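Local coordinates for catechol 2,3-dioxygenase (Pseudomonas sp., PDB 3HPV), which probably opens the ring of catechol with O2, using ferrous iron, to give 2-hydroxy-6-oxohexa-2,4-dienoate, at residues L177-L182 with E280-T285. Sequence-based numbering, arbitrary orientation.
Sequences LVERVL and EPLSWT
Leu282 N donates to Val178 O (2.8 Å), the first of four backbone hydrogen bonds that pair 177-182 with the short strand 282-284 in parallel. Arg180 N to Leu282 O, Trp284 N to Arg180 O and Leu182 N to Trp284 O follow, so Arg180 bonds the neighbour through both N and O. At the start of the pairing a water donates to both Val178 O and Glu280 O.

Arg180 sends its side chain over the face that also carries Ser283. Its CG sits between the backbone N and the carbonyl carbon (chi1 37°), and a bend at chi2 swings the chain across the neighbouring strand. CG lies 3.9 Å from Leu282 O; CD passes 3.3 Å from Ser283 OG; NE donates to that hydroxyl in the guanidinium plane, the 2.5 Å being shorter than usual and its exact length doubtful. CZ and NH2 end over Pro281, whose CG lies against one guanidinium face, 3.5 Å from NH2. Leu182 CD1 also touches the Ser283 side chain, 3.9 Å from OG.

On the opposite face, Glu179 rises off the sheet, its chain extended beyond CG, and meets the indole of Trp284 diagonally across the strands. Its CG passes Leu282 CB, and OE1 takes the indole NE1 hydrogen (2.9 Å, 163° at the hydrogen). The bond lies near the ring plane but meets the carboxylate from above, the two planes being 43° apart. OE2 bonds Tyr273 OH, so each carboxylate oxygen has a hydrogen-bond partner.

Val178 and Glu179 form a classic beta bulge opposite Trp193, while Arg51 and Asn135 of a second subunit hydrogen-bond Glu280 O and Thr285 N. Strand 282-284 thus returns parallel to 176-182 as the outermost strand, within this chain, of the C-terminal glyoxalase-like (VOC) half's mixed sheet.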
loop_
_atom_site.group_PDB
_atom_site.type_symbol
_atom_site.label_atom_id
_atom_site.label_comp_id
_atom_site.label_asym_id
_atom_site.label_seq_id
_atom_site.Cartn_x
_atom_site.Cartn_y
_atom_site.Cartn_z
ATOM N N LEU A 177 -6.820 -12.094 28.061
ATOM C CA LEU A 177 -5.426 -11.787 27.770
ATOM C C LEU A 177 -5.071 -12.273 26.378
ATOM O O LEU A 177 -5.301 -13.433 26.042
ATOM C CB LEU A 177 -4.514 -12.479 28.790
ATOM C CG LEU A 177 -3.473 -11.680 29.570
ATOM C CD1 LEU A 177 -2.369 -12.642 29.974
ATOM C CD2 LEU A 177 -2.887 -10.562 28.726
ATOM N N VAL A 178 -4.515 -11.383 25.569
ATOM C CA VAL A 178 -4.107 -11.735 24.213
ATOM C C VAL A 178 -2.582 -11.871 24.150
ATOM O O VAL A 178 -2.043 -12.737 23.465
ATOM C CB VAL A 178 -4.545 -10.656 23.204
ATOM C CG1 VAL A 178 -4.054 -11.014 21.800
ATOM C CG2 VAL A 178 -6.035 -10.543 23.207
ATOM N N GLU A 179 -1.890 -11.006 24.877
ATOM C CA GLU A 179 -0.445 -11.029 24.879
ATOM C C GLU A 179 0.106 -10.548 26.202
ATOM O O GLU A 179 -0.530 -9.760 26.900
ATOM C CB GLU A 179 0.105 -10.117 23.767
ATOM C CG GLU A 179 -0.141 -10.607 22.335
ATOM C CD GLU A 179 0.665 -9.837 21.297
ATOM O OE1 GLU A 179 1.693 -9.242 21.675
ATOM O OE2 GLU A 179 0.289 -9.845 20.104
ATOM N N ARG A 180 1.292 -11.034 26.540
ATOM C CA ARG A 180 1.963 -10.589 27.743
ATOM C C ARG A 180 3.467 -10.686 27.644
ATOM O O ARG A 180 4.023 -11.414 26.814
ATOM C CB ARG A 180 1.477 -11.336 28.987
ATOM C CG ARG A 180 1.159 -12.792 28.780
ATOM C CD ARG A 180 2.349 -13.720 28.912
ATOM N NE ARG A 180 1.925 -15.073 28.562
ATOM C CZ ARG A 180 1.015 -15.781 29.226
ATOM N NH1 ARG A 180 0.420 -15.282 30.306
ATOM N NH2 ARG A 180 0.667 -16.984 28.780
ATOM N N VAL A 181 4.109 -9.878 28.477
ATOM C CA VAL A 181 5.545 -9.837 28.584
ATOM C C VAL A 181 5.843 -10.569 29.895
ATOM O O VAL A 181 5.435 -10.129 30.971
ATOM C CB VAL A 181 6.048 -8.378 28.647
ATOM C CG1 VAL A 181 7.561 -8.344 28.836
ATOM C CG2 VAL A 181 5.681 -7.668 27.367
ATOM N N LEU A 182 6.511 -11.713 29.775
ATOM C CA LEU A 182 6.893 -12.542 30.909
ATOM C C LEU A 182 7.965 -11.863 31.759
ATOM O O LEU A 182 8.809 -11.122 31.242
ATOM C CB LEU A 182 7.425 -13.888 30.402
ATOM C CG LEU A 182 6.509 -15.119 30.400
ATOM C CD1 LEU A 182 5.074 -14.757 30.085
ATOM C CD2 LEU A 182 7.048 -16.118 29.389
ATOM N N GLU A 280 -5.538 -18.687 23.274
ATOM C CA GLU A 280 -4.611 -18.605 24.389
ATOM C C GLU A 280 -3.689 -17.445 24.007
ATOM O O GLU A 280 -3.436 -17.210 22.826
ATOM C CB GLU A 280 -3.820 -19.915 24.507
ATOM C CG GLU A 280 -4.610 -21.062 25.114
ATOM C CD GLU A 280 -5.095 -20.746 26.538
ATOM O OE1 GLU A 280 -4.287 -20.245 27.350
ATOM O OE2 GLU A 280 -6.276 -21.008 26.850
ATOM N N PRO A 281 -3.158 -16.720 24.992
ATOM C CA PRO A 281 -2.275 -15.588 24.685
ATOM C C PRO A 281 -0.889 -15.907 24.113
ATOM O O PRO A 281 -0.437 -17.049 24.132
ATOM C CB PRO A 281 -2.170 -14.879 26.033
ATOM C CG PRO A 281 -2.159 -16.041 26.998
ATOM C CD PRO A 281 -3.237 -16.963 26.445
ATOM N N LEU A 282 -0.215 -14.883 23.598
ATOM C CA LEU A 282 1.145 -15.048 23.100
ATOM C C LEU A 282 2.016 -14.479 24.214
ATOM O O LEU A 282 1.505 -13.756 25.067
ATOM C CB LEU A 282 1.348 -14.260 21.809
ATOM C CG LEU A 282 0.351 -14.654 20.718
ATOM C CD1 LEU A 282 0.847 -14.139 19.372
ATOM C CD2 LEU A 282 0.189 -16.194 20.690
ATOM N N SER A 283 3.305 -14.815 24.227
ATOM C CA SER A 283 4.224 -14.327 25.258
ATOM C C SER A 283 5.529 -13.750 24.707
ATOM O O SER A 283 6.058 -14.215 23.693
ATOM C CB SER A 283 4.588 -15.448 26.234
ATOM O OG SER A 283 3.440 -16.063 26.786
ATOM N N TRP A 284 6.040 -12.737 25.396
ATOM C CA TRP A 284 7.290 -12.102 25.033
ATOM C C TRP A 284 8.233 -12.185 26.228
ATOM O O TRP A 284 7.856 -11.822 27.349
ATOM C CB TRP A 284 7.070 -10.634 24.683
ATOM C CG TRP A 284 6.197 -10.438 23.505
ATOM C CD1 TRP A 284 4.848 -10.235 23.509
ATOM C CD2 TRP A 284 6.597 -10.487 22.132
ATOM N NE1 TRP A 284 4.379 -10.156 22.215
ATOM C CE2 TRP A 284 5.432 -10.311 21.350
ATOM C CE3 TRP A 284 7.823 -10.667 21.486
ATOM C CZ2 TRP A 284 5.459 -10.313 19.952
ATOM C CZ3 TRP A 284 7.850 -10.670 20.098
ATOM C CH2 TRP A 284 6.671 -10.496 19.345
ATOM N N THR A 285 9.456 -12.654 25.992
ATOM C CA THR A 285 10.428 -12.769 27.066
ATOM C C THR A 285 10.941 -11.371 27.340
ATOM O O THR A 285 11.097 -10.578 26.416
ATOM C CB THR A 285 11.591 -13.709 26.679
ATOM O OG1 THR A 285 12.233 -13.216 25.503
ATOM C CG2 THR A 285 11.072 -15.110 26.397
HETATM O O HOH W 1 -3.662 -14.606 21.641
#